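PDB 6GMF: putative cytochrome P450 hydroxylase from Chondromyces apiculatus DSM 436, which probably acts as a heme-dependent monooxygenase of the cytochrome P450 family, inserting one oxygen atom of O2 into substrates such as terpenes. Local coordinates for residues 238-246 against 349-360; 362-370 against 388-397. All coordinates share one frame; numbering follows the deposited sequence. Where two conformers were deposited one is given.

Interaction 1: residues 238-246 against 349-360. With HEM (protoporphyrin IX containing Fe), chain B.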
loop_
_atom_site.group_PDB
_atom_site.type_symbol
_atom_site.label_atom_id
_atom_site.label_comp_id
_atom_site.label_asym_id
_atom_site.label_seq_id
_atom_site.Cartn_x
_atom_site.Cartn_y
_atom_site.Cartn_z
ATOM N N THR A 238 3.771 -0.821 1.243
ATOM C CA THR A 238 4.569 -2.032 1.669
ATOM C C THR A 238 5.392 -1.694 2.904
ATOM O O THR A 238 5.490 -2.508 3.812
ATOM C CB THR A 238 5.418 -2.587 0.537
ATOM O OG1 THR A 238 4.580 -2.868 -0.573
ATOM C CG2 THR A 238 6.126 -3.860 0.948
ATOM N N THR A 239 5.954 -0.479 2.919
ATOM C CA THR A 239 6.661 0.016 4.111
ATOM C C THR A 239 5.711 -0.066 5.304
ATOM O O THR A 239 6.126 -0.424 6.415
ATOM C CB THR A 239 7.160 1.433 3.834
ATOM O OG1 THR A 239 8.196 1.369 2.857
ATOM C CG2 THR A 239 7.665 2.137 5.068
ATOM N N SER A 240 4.487 0.434 5.116
ATOM C CA SER A 240 3.477 0.445 6.164
ATOM C C SER A 240 3.208 -0.971 6.693
ATOM O O SER A 240 3.137 -1.166 7.892
ATOM C CB SER A 240 2.217 1.083 5.691
ATOM O OG SER A 240 1.111 0.591 6.428
ATOM N N LEU A 241 3.013 -1.919 5.778
ATOM C CA LEU A 241 2.748 -3.333 6.166
ATOM C C LEU A 241 3.852 -3.867 7.085
ATOM O O LEU A 241 3.556 -4.400 8.158
ATOM C CB LEU A 241 2.649 -4.158 4.896
ATOM C CG LEU A 241 2.510 -5.662 5.150
ATOM C CD1 LEU A 241 1.327 -5.966 6.061
ATOM C CD2 LEU A 241 2.379 -6.384 3.850
ATOM N N ILE A 242 5.117 -3.710 6.675
ATOM C CA ILE A 242 6.185 -4.207 7.467
ATOM C C ILE A 242 6.275 -3.465 8.811
ATOM O O ILE A 242 6.444 -4.154 9.856
ATOM C CB ILE A 242 7.507 -4.207 6.694
ATOM C CG1 ILE A 242 7.376 -4.947 5.371
ATOM C CG2 ILE A 242 8.630 -4.797 7.538
ATOM C CD1 ILE A 242 8.551 -4.753 4.452
ATOM N N GLY A 243 6.168 -2.121 8.844
ATOM C CA GLY A 243 6.234 -1.364 10.110
ATOM C C GLY A 243 5.081 -1.727 11.037
ATOM O O GLY A 243 5.251 -1.960 12.234
ATOM N N ASN A 244 3.887 -1.820 10.451
ATOM C CA ASN A 244 2.678 -2.183 11.204
ATOM C C ASN A 244 2.804 -3.581 11.800
ATOM O O ASN A 244 2.316 -3.775 12.922
ATOM C CB ASN A 244 1.412 -2.086 10.370
ATOM C CG ASN A 244 1.082 -0.649 10.033
ATOM O OD1 ASN A 244 1.800 0.254 10.423
ATOM N ND2 ASN A 244 0.035 -0.452 9.245
ATOM N N ALA A 245 3.418 -4.507 11.093
ATOM C CA ALA A 245 3.658 -5.851 11.588
ATOM C C ALA A 245 4.553 -5.753 12.815
ATOM O O ALA A 245 4.308 -6.433 13.795
ATOM C CB ALA A 245 4.304 -6.674 10.512
ATOM N N LEU A 246 5.584 -4.912 12.727
ATOM C CA LEU A 246 6.551 -4.783 13.860
ATOM C C LEU A 246 5.843 -4.172 15.067
ATOM O O LEU A 246 6.119 -4.537 16.231
ATOM C CB LEU A 246 7.768 -3.971 13.414
ATOM C CG LEU A 246 8.642 -4.719 12.417
ATOM C CD1 LEU A 246 9.736 -3.829 11.872
ATOM C CD2 LEU A 246 9.211 -5.996 13.038
ATOM N N ALA A 349 3.864 -7.322 -2.321
ATOM C CA ALA A 349 3.773 -6.859 -0.942
ATOM C C ALA A 349 3.899 -8.037 0.027
ATOM O O ALA A 349 4.595 -7.956 1.046
ATOM C CB ALA A 349 2.447 -6.170 -0.735
ATOM N N ARG A 350 3.144 -9.103 -0.257
ATOM C CA ARG A 350 3.111 -10.310 0.614
ATOM C C ARG A 350 4.498 -10.956 0.669
ATOM O O ARG A 350 4.889 -11.429 1.755
ATOM C CB ARG A 350 2.061 -11.304 0.104
ATOM C CG ARG A 350 0.630 -10.941 0.476
ATOM C CD ARG A 350 -0.384 -11.894 -0.129
ATOM N NE ARG A 350 -1.657 -11.870 0.578
ATOM C CZ ARG A 350 -2.836 -11.672 -0.000
ATOM N NH1 ARG A 350 -2.921 -11.590 -1.316
ATOM N NH2 ARG A 350 -3.924 -11.556 0.740
ATOM N N LEU A 351 5.204 -10.969 -0.464
ATOM C CA LEU A 351 6.542 -11.572 -0.549
ATOM C C LEU A 351 7.590 -10.728 0.185
ATOM O O LEU A 351 8.380 -11.240 0.953
ATOM C CB LEU A 351 6.920 -11.698 -2.026
ATOM C CG LEU A 351 8.272 -12.343 -2.291
ATOM C CD1 LEU A 351 8.373 -13.674 -1.544
ATOM C CD2 LEU A 351 8.481 -12.517 -3.778
ATOM N N GLU A 352 7.574 -9.396 -0.040
ATOM C CA GLU A 352 8.548 -8.522 0.631
ATOM C C GLU A 352 8.352 -8.636 2.142
ATOM O O GLU A 352 9.313 -8.676 2.908
ATOM C CB GLU A 352 8.374 -7.072 0.160
ATOM C CG GLU A 352 8.794 -6.879 -1.289
ATOM C CD GLU A 352 8.838 -5.437 -1.761
ATOM O OE1 GLU A 352 8.978 -4.539 -0.932
ATOM O OE2 GLU A 352 8.740 -5.234 -2.981
ATOM N N ALA A 353 7.077 -8.609 2.567
ATOM C CA ALA A 353 6.800 -8.614 3.985
ATOM C C ALA A 353 7.229 -9.968 4.580
ATOM O O ALA A 353 7.842 -10.006 5.677
ATOM C CB ALA A 353 5.342 -8.305 4.262
ATOM N N LYS A 354 6.839 -11.051 3.910
ATOM C CA LYS A 354 7.248 -12.405 4.430
ATOM C C LYS A 354 8.767 -12.459 4.563
ATOM O O LYS A 354 9.315 -12.851 5.629
ATOM C CB LYS A 354 6.766 -13.499 3.502
ATOM C CG LYS A 354 7.187 -14.914 3.910
ATOM C CD LYS A 354 7.089 -15.903 2.791
ATOM C CE LYS A 354 8.330 -15.850 1.927
ATOM N NZ LYS A 354 8.527 -17.079 1.115
ATOM N N VAL A 355 9.453 -12.089 3.483
ATOM C CA VAL A 355 10.904 -12.270 3.507
ATOM C C VAL A 355 11.532 -11.356 4.561
ATOM O O VAL A 355 12.330 -11.787 5.360
ATOM C CB VAL A 355 11.540 -12.107 2.124
ATOM C CG1 VAL A 355 13.066 -12.043 2.245
ATOM C CG2 VAL A 355 11.127 -13.216 1.172
ATOM N N MET A 356 11.120 -10.073 4.626
ATOM C CA MET A 356 11.752 -9.160 5.548
ATOM C C MET A 356 11.484 -9.614 6.986
ATOM O O MET A 356 12.380 -9.586 7.829
ATOM C CB MET A 356 11.247 -7.724 5.368
ATOM C CG MET A 356 12.061 -6.682 6.052
ATOM S SD MET A 356 13.723 -6.548 5.368
ATOM C CE MET A 356 14.704 -7.247 6.690
ATOM N N LEU A 357 10.256 -10.042 7.276
ATOM C CA LEU A 357 9.947 -10.460 8.637
ATOM C C LEU A 357 10.678 -11.786 8.944
ATOM O O LEU A 357 11.173 -11.960 10.068
ATOM C CB LEU A 357 8.435 -10.584 8.809
ATOM C CG LEU A 357 7.692 -9.248 8.857
ATOM C CD1 LEU A 357 6.225 -9.514 8.808
ATOM C CD2 LEU A 357 8.054 -8.426 10.096
ATOM N N GLU A 358 10.799 -12.688 7.969
ATOM C CA GLU A 358 11.556 -13.959 8.190
ATOM C C GLU A 358 13.000 -13.639 8.605
ATOM O O GLU A 358 13.553 -14.235 9.541
ATOM C CB GLU A 358 11.614 -14.842 6.945
ATOM C CG GLU A 358 10.415 -15.722 6.731
ATOM C CD GLU A 358 10.425 -16.416 5.374
ATOM O OE1 GLU A 358 11.190 -15.979 4.457
ATOM O OE2 GLU A 358 9.671 -17.378 5.202
ATOM N N VAL A 359 13.612 -12.671 7.928
ATOM C CA VAL A 359 14.997 -12.334 8.200
ATOM C C VAL A 359 15.094 -11.599 9.541
ATOM O O VAL A 359 15.987 -11.870 10.362
ATOM C CB VAL A 359 15.583 -11.558 7.012
ATOM C CG1 VAL A 359 16.988 -11.041 7.296
ATOM C CG2 VAL A 359 15.569 -12.431 5.764
ATOM N N LEU A 360 14.237 -10.601 9.762
ATOM C CA LEU A 360 14.298 -9.873 11.042
ATOM C C LEU A 360 14.111 -10.834 12.223
ATOM O O LEU A 360 14.856 -10.766 13.235
ATOM C CB LEU A 360 13.191 -8.825 11.079
ATOM C CG LEU A 360 13.458 -7.549 10.296
ATOM C CD1 LEU A 360 12.147 -6.805 10.079
ATOM C CD2 LEU A 360 14.470 -6.672 11.017
HETATM C CHA HEM B . -4.357 -1.198 -6.087
HETATM C CHB HEM B . -3.549 -1.832 -1.484
HETATM C CHC HEM B . 1.089 -2.761 -2.508
HETATM C CHD HEM B . 0.353 -1.739 -7.076
HETATM C C1A HEM B . -4.544 -1.333 -4.732
HETATM C C2A HEM B . -5.839 -1.266 -4.144
HETATM C C3A HEM B . -5.600 -1.421 -2.816
HETATM C C4A HEM B . -4.205 -1.612 -2.651
HETATM C CMA HEM B . -6.575 -1.357 -1.666
HETATM C CAA HEM B . -7.178 -1.049 -4.792
HETATM C CBA HEM B . -7.479 0.440 -5.110
HETATM C CGA HEM B . -8.882 0.668 -5.630
HETATM O O1A HEM B . -9.714 -0.275 -5.651
HETATM O O2A HEM B . -9.149 1.884 -5.908
HETATM C C1B HEM B . -2.188 -2.133 -1.325
HETATM C C2B HEM B . -1.544 -2.477 -0.084
HETATM C C3B HEM B . -0.234 -2.731 -0.339
HETATM C C4B HEM B . -0.077 -2.564 -1.787
HETATM C CMB HEM B . -2.276 -2.494 1.198
HETATM C CAB HEM B . 0.890 -3.191 0.564
HETATM C CBB HEM B . 0.610 -3.777 1.682
HETATM C C1C HEM B . 1.328 -2.633 -3.831
HETATM C C2C HEM B . 2.608 -2.830 -4.453
HETATM C C3C HEM B . 2.349 -2.525 -5.779
HETATM C C4C HEM B . 1.003 -2.119 -5.920
HETATM C CMC HEM B . 3.831 -3.427 -3.820
HETATM C CAC HEM B . 3.241 -2.575 -6.938
HETATM C CBC HEM B . 4.545 -2.703 -6.881
HETATM C C1D HEM B . -0.991 -1.481 -7.151
HETATM C C2D HEM B . -1.650 -1.073 -8.426
HETATM C C3D HEM B . -2.964 -0.939 -8.153
HETATM C C4D HEM B . -3.112 -1.254 -6.728
HETATM C CMD HEM B . -0.872 -0.914 -9.723
HETATM C CAD HEM B . -4.041 -0.537 -9.122
HETATM C CBD HEM B . -4.816 -1.693 -9.775
HETATM C CGD HEM B . -5.957 -1.222 -10.652
HETATM O O1D HEM B . -6.384 -2.037 -11.488
HETATM O O2D HEM B . -6.449 -0.074 -10.498
HETATM N NA HEM B . -3.541 -1.558 -3.803
HETATM N NB HEM B . -1.266 -2.219 -2.276
HETATM N NC HEM B . 0.373 -2.160 -4.710
HETATM N ND HEM B . -1.930 -1.500 -6.144
HETATM FE FE HEM B . -1.637 -1.957 -4.274
HETATM O O HOH W 1 -1.358 0.238 -3.910
#
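Ile242 packs against Ala353 where helix 220-251 passes helix 346-363. Its two branches divide between Ala353 and Met356, and both reach Met356. CG1 lies beside the backbone N (chi1 -54°), which sets it over Ala353, 4.0 Å from that residue's CA. CD1 runs on to Met356 CB at 4.1 Å. CG2 leans toward Met356 CG and, more distantly, Leu357 CD2. The Ile242 side chain lies roughly perpendicular to that of Met356. Ala353 is small, and Leu241 also uses it: Leu241 CD2 reaches Ala353 CB at 3.6 Å. Farther along, Ala245 CB meets Leu357 CD1 at 3.8 Å, while Leu246 and Leu357 run antiparallel, side by side. No hydrogen bond joins the two segments, whose axes cross at -38°.

The other end faces the heme. Thr238 CG2 sits 3.5 Å from Glu352 OE1. Thr238 OG1 is hydrogen-bonded to Gly234 O within its own helix and lies 3.4 Å from the heme methyl carbon CMC. Ala349 CB touches the vinyl carbon CAB at 3.6 Å, and Leu241 also borders this vinyl group. Cys343, the axial iron ligand, lies close to Ala349. By position, this is the I-helix to L-helix packing of the P450 fold, beside the heme pocket.

Interaction 2: residues 362-370 against 388-397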
loop_
_atom_site.group_PDB
_atom_site.type_symbol
_atom_site.label_atom_id
_atom_site.label_comp_id
_atom_site.label_asym_id
_atom_site.label_seq_id
_atom_site.Cartn_x
_atom_site.Cartn_y
_atom_site.Cartn_z
ATOM N N ALA A 362 14.451 -14.053 12.412
ATOM C CA ALA A 362 15.509 -15.080 12.557
ATOM C C ALA A 362 16.773 -14.459 13.157
ATOM O O ALA A 362 17.407 -15.033 14.019
ATOM C CB ALA A 362 15.812 -15.706 11.233
ATOM N N ARG A 363 17.156 -13.268 12.691
ATOM C CA ARG A 363 18.446 -12.707 13.053
ATOM C C ARG A 363 18.408 -11.825 14.299
ATOM O O ARG A 363 19.433 -11.625 14.908
ATOM C CB ARG A 363 19.008 -11.964 11.848
ATOM C CG ARG A 363 19.409 -12.927 10.750
ATOM C CD ARG A 363 20.025 -12.211 9.583
ATOM N NE ARG A 363 21.284 -11.569 9.925
ATOM C CZ ARG A 363 21.894 -10.686 9.147
ATOM N NH1 ARG A 363 21.435 -10.451 7.927
ATOM N NH2 ARG A 363 22.963 -10.052 9.596
ATOM N N LEU A 364 17.260 -11.250 14.657
ATOM C CA LEU A 364 17.207 -10.379 15.824
ATOM C C LEU A 364 16.759 -11.218 17.022
ATOM O O LEU A 364 15.851 -12.030 16.877
ATOM C CB LEU A 364 16.221 -9.230 15.596
ATOM C CG LEU A 364 16.751 -7.962 14.926
ATOM C CD1 LEU A 364 17.550 -8.252 13.677
ATOM C CD2 LEU A 364 15.612 -7.006 14.606
ATOM N N GLY A 365 17.378 -10.983 18.186
ATOM C CA GLY A 365 16.959 -11.591 19.452
ATOM C C GLY A 365 15.653 -10.984 19.901
ATOM O O GLY A 365 14.781 -10.746 19.071
ATOM N N ASP A 366 15.492 -10.775 21.206
ATOM C CA ASP A 366 14.356 -10.079 21.760
ATOM C C ASP A 366 14.221 -8.707 21.098
ATOM O O ASP A 366 15.197 -7.936 21.045
ATOM C CB ASP A 366 14.490 -9.882 23.267
ATOM C CG ASP A 366 14.400 -11.155 24.088
ATOM O OD1 ASP A 366 14.178 -12.246 23.487
ATOM O OD2 ASP A 366 14.563 -11.044 25.326
ATOM N N ILE A 367 13.025 -8.433 20.561
ATOM C CA ILE A 367 12.714 -7.174 19.918
ATOM C C ILE A 367 11.692 -6.443 20.772
ATOM O O ILE A 367 10.644 -7.013 21.102
ATOM C CB ILE A 367 12.176 -7.419 18.495
ATOM C CG1 ILE A 367 13.155 -8.265 17.675
ATOM C CG2 ILE A 367 11.851 -6.107 17.800
ATOM C CD1 ILE A 367 12.519 -9.060 16.551
ATOM N N GLN A 368 11.956 -5.172 21.063
ATOM C CA GLN A 368 11.075 -4.339 21.845
ATOM C C GLN A 368 11.061 -2.968 21.201
ATOM O O GLN A 368 12.040 -2.597 20.558
ATOM C CB GLN A 368 11.551 -4.187 23.283
ATOM C CG GLN A 368 11.508 -5.481 24.066
ATOM C CD GLN A 368 11.271 -5.217 25.538
ATOM O OE1 GLN A 368 11.677 -4.183 26.071
ATOM N NE2 GLN A 368 10.579 -6.141 26.192
ATOM N N ARG A 369 9.982 -2.229 21.414
ATOM C CA ARG A 369 9.970 -0.855 21.061
ATOM C C ARG A 369 10.735 -0.093 22.137
ATOM O O ARG A 369 10.720 -0.454 23.296
ATOM C CB ARG A 369 8.551 -0.307 20.894
ATOM C CG ARG A 369 7.759 -0.947 19.767
ATOM C CD ARG A 369 6.640 -0.008 19.348
ATOM N NE ARG A 369 5.653 0.110 20.425
ATOM C CZ ARG A 369 4.561 -0.641 20.530
ATOM N NH1 ARG A 369 4.436 -1.758 19.812
ATOM N NH2 ARG A 369 3.585 -0.244 21.344
ATOM N N VAL A 370 11.342 1.011 21.743
ATOM C CA VAL A 370 11.880 1.956 22.721
ATOM C C VAL A 370 10.703 2.599 23.470
ATOM O O VAL A 370 10.724 2.702 24.705
ATOM C CB VAL A 370 12.797 2.999 22.069
ATOM C CG1 VAL A 370 13.133 4.114 23.064
ATOM C CG2 VAL A 370 14.067 2.343 21.512
ATOM N N LEU A 388 10.012 4.286 14.128
ATOM C CA LEU A 388 9.825 3.115 14.933
ATOM C C LEU A 388 11.167 2.677 15.513
ATOM O O LEU A 388 11.793 1.704 15.065
ATOM C CB LEU A 388 9.159 1.993 14.116
ATOM C CG LEU A 388 8.734 0.760 14.927
ATOM C CD1 LEU A 388 7.667 1.160 15.928
ATOM C CD2 LEU A 388 8.229 -0.380 14.061
ATOM N N PRO A 389 11.648 3.388 16.559
ATOM C CA PRO A 389 12.849 2.981 17.268
ATOM C C PRO A 389 12.579 1.640 17.947
ATOM O O PRO A 389 11.607 1.539 18.724
ATOM C CB PRO A 389 13.090 4.144 18.240
ATOM C CG PRO A 389 12.411 5.311 17.608
ATOM C CD PRO A 389 11.146 4.689 17.033
ATOM N N LEU A 390 13.448 0.652 17.684
ATOM C CA LEU A 390 13.397 -0.652 18.259
ATOM C C LEU A 390 14.685 -0.987 19.038
ATOM O O LEU A 390 15.800 -0.589 18.657
ATOM C CB LEU A 390 13.266 -1.661 17.116
ATOM C CG LEU A 390 11.862 -2.166 16.755
ATOM C CD1 LEU A 390 10.704 -1.291 17.233
ATOM C CD2 LEU A 390 11.759 -2.558 15.310
ATOM N N ARG A 391 14.541 -1.835 20.058
ATOM C CA ARG A 391 15.669 -2.366 20.789
ATOM C C ARG A 391 15.792 -3.840 20.410
ATOM O O ARG A 391 14.822 -4.573 20.536
ATOM C CB ARG A 391 15.444 -2.111 22.285
ATOM C CG ARG A 391 16.358 -2.831 23.265
ATOM C CD ARG A 391 16.021 -2.396 24.697
ATOM N NE ARG A 391 15.580 -1.002 24.797
ATOM C CZ ARG A 391 16.398 0.052 24.851
ATOM N NH1 ARG A 391 17.710 -0.125 24.855
ATOM N NH2 ARG A 391 15.909 1.281 24.890
ATOM N N ALA A 392 16.949 -4.229 19.848
ATOM C CA ALA A 392 17.258 -5.605 19.579
ATOM C C ALA A 392 18.744 -5.734 19.230
ATOM O O ALA A 392 19.390 -4.758 18.801
ATOM C CB ALA A 392 16.411 -6.132 18.446
ATOM N N THR A 393 19.224 -6.974 19.387
ATOM C CA THR A 393 20.576 -7.430 19.094
ATOM C C THR A 393 20.576 -8.262 17.817
ATOM O O THR A 393 19.802 -9.199 17.720
ATOM C CB THR A 393 21.111 -8.404 20.162
ATOM O OG1 THR A 393 20.217 -9.515 20.292
ATOM C CG2 THR A 393 21.290 -7.785 21.526
ATOM N N VAL A 394 21.525 -7.995 16.917
ATOM C CA VAL A 394 21.617 -8.737 15.676
ATOM C C VAL A 394 22.516 -9.967 15.865
ATOM O O VAL A 394 23.515 -9.925 16.597
ATOM C CB VAL A 394 22.131 -7.834 14.543
ATOM C CG1 VAL A 394 21.999 -8.500 13.186
ATOM C CG2 VAL A 394 21.423 -6.489 14.556
ATOM N N ALA A 395 22.118 -11.069 15.218
ATOM C CA ALA A 395 22.979 -12.217 14.906
ATOM C C ALA A 395 23.248 -12.223 13.392
ATOM O O ALA A 395 22.315 -12.101 12.598
ATOM C CB ALA A 395 22.323 -13.497 15.370
ATOM N N SER A 396 24.526 -12.347 13.005
ATOM C CA SER A 396 24.956 -12.275 11.601
ATOM C C SER A 396 24.178 -13.290 10.741
ATOM O O SER A 396 23.600 -14.265 11.257
ATOM C CB SER A 396 26.460 -12.444 11.462
ATOM O OG SER A 396 26.885 -13.748 11.839
ATOM N N ALA A 397 24.159 -13.028 9.425
ATOM C CA ALA A 397 23.319 -13.744 8.446
ATOM C C ALA A 397 23.699 -15.226 8.430
ATOM O O ALA A 397 22.850 -16.071 8.171
ATOM C CB ALA A 397 23.459 -13.129 7.071
#
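Arg363 holds the C-terminal segment with both its backbone and its side chain. Its carbonyl O accepts Ala395 N at 2.8 Å. Its NE donates to Ala395 O at 2.9 Å, nearly straight at 171°, and this oxygen lies in the guanidinium plane. The chain bends at chi3 (65°), which turns the guanidinium back along residues 395-397. Arg363 is buried, but these partners are exposed and poorly ordered. The position of Ala397 N, over one guanidinium face and displaced from its centre, is therefore less certain. Asp119 in a salt bridge and His115 O also hold the guanidinium.

The tight part is formed by buried Leu364, Ile367, Leu390 and Ala392. Ala392 CB points into the contact, 4.0 Å from both Leu364 CG and Ile367 CG1. Ile367 CG2 rests on Leu390 CG at 4.1 Å.

The backbones pair in two separate ladders, one residue out of register. Leu364 bridges Val394, and Gly365 N donates a hydrogen bond to Thr393 O at 3.0 Å. Gln368 and Arg391 form an antiparallel hydrogen-bonded pair, followed by the non-hydrogen-bonded pair Arg369 and Leu390.

The solvent side is looser. Gln368 and Arg391 put their side chains on the same exposed face. At this end Val370 CG2 rests on Pro389 CB, while Val370 N still donates to Pro389 O at 3.1 Å.

Strand 389-391 is the middle strand of a three-stranded antiparallel sheet, between 368-369 and 126-128. Phe127 packs on Leu364 and Leu390. Helix 107-119 lies against Arg363, Leu364 and Val394, and helix 220-251 against Ile367, Arg369 and Leu388.

From the N terminus, the chain first reaches 238-246 on the long helix 220-251. Interaction 1 closes a loop of 102 residues when 349-360 packs back on it. Helix 346-363 then runs straight into interaction 2, which closes a much shorter loop of 17 residues without helix or strand. The two contacts follow in series and neither nests in nor crosses the other. They share helix 346-363 and also touch: Leu246 CB meets Leu388 CD2 at 3.7 Å, and Leu246 CD1 lies near Leu390 CD2. Together they tie the buried helices beside the heme to the small peripheral sheet and the C-terminal tail.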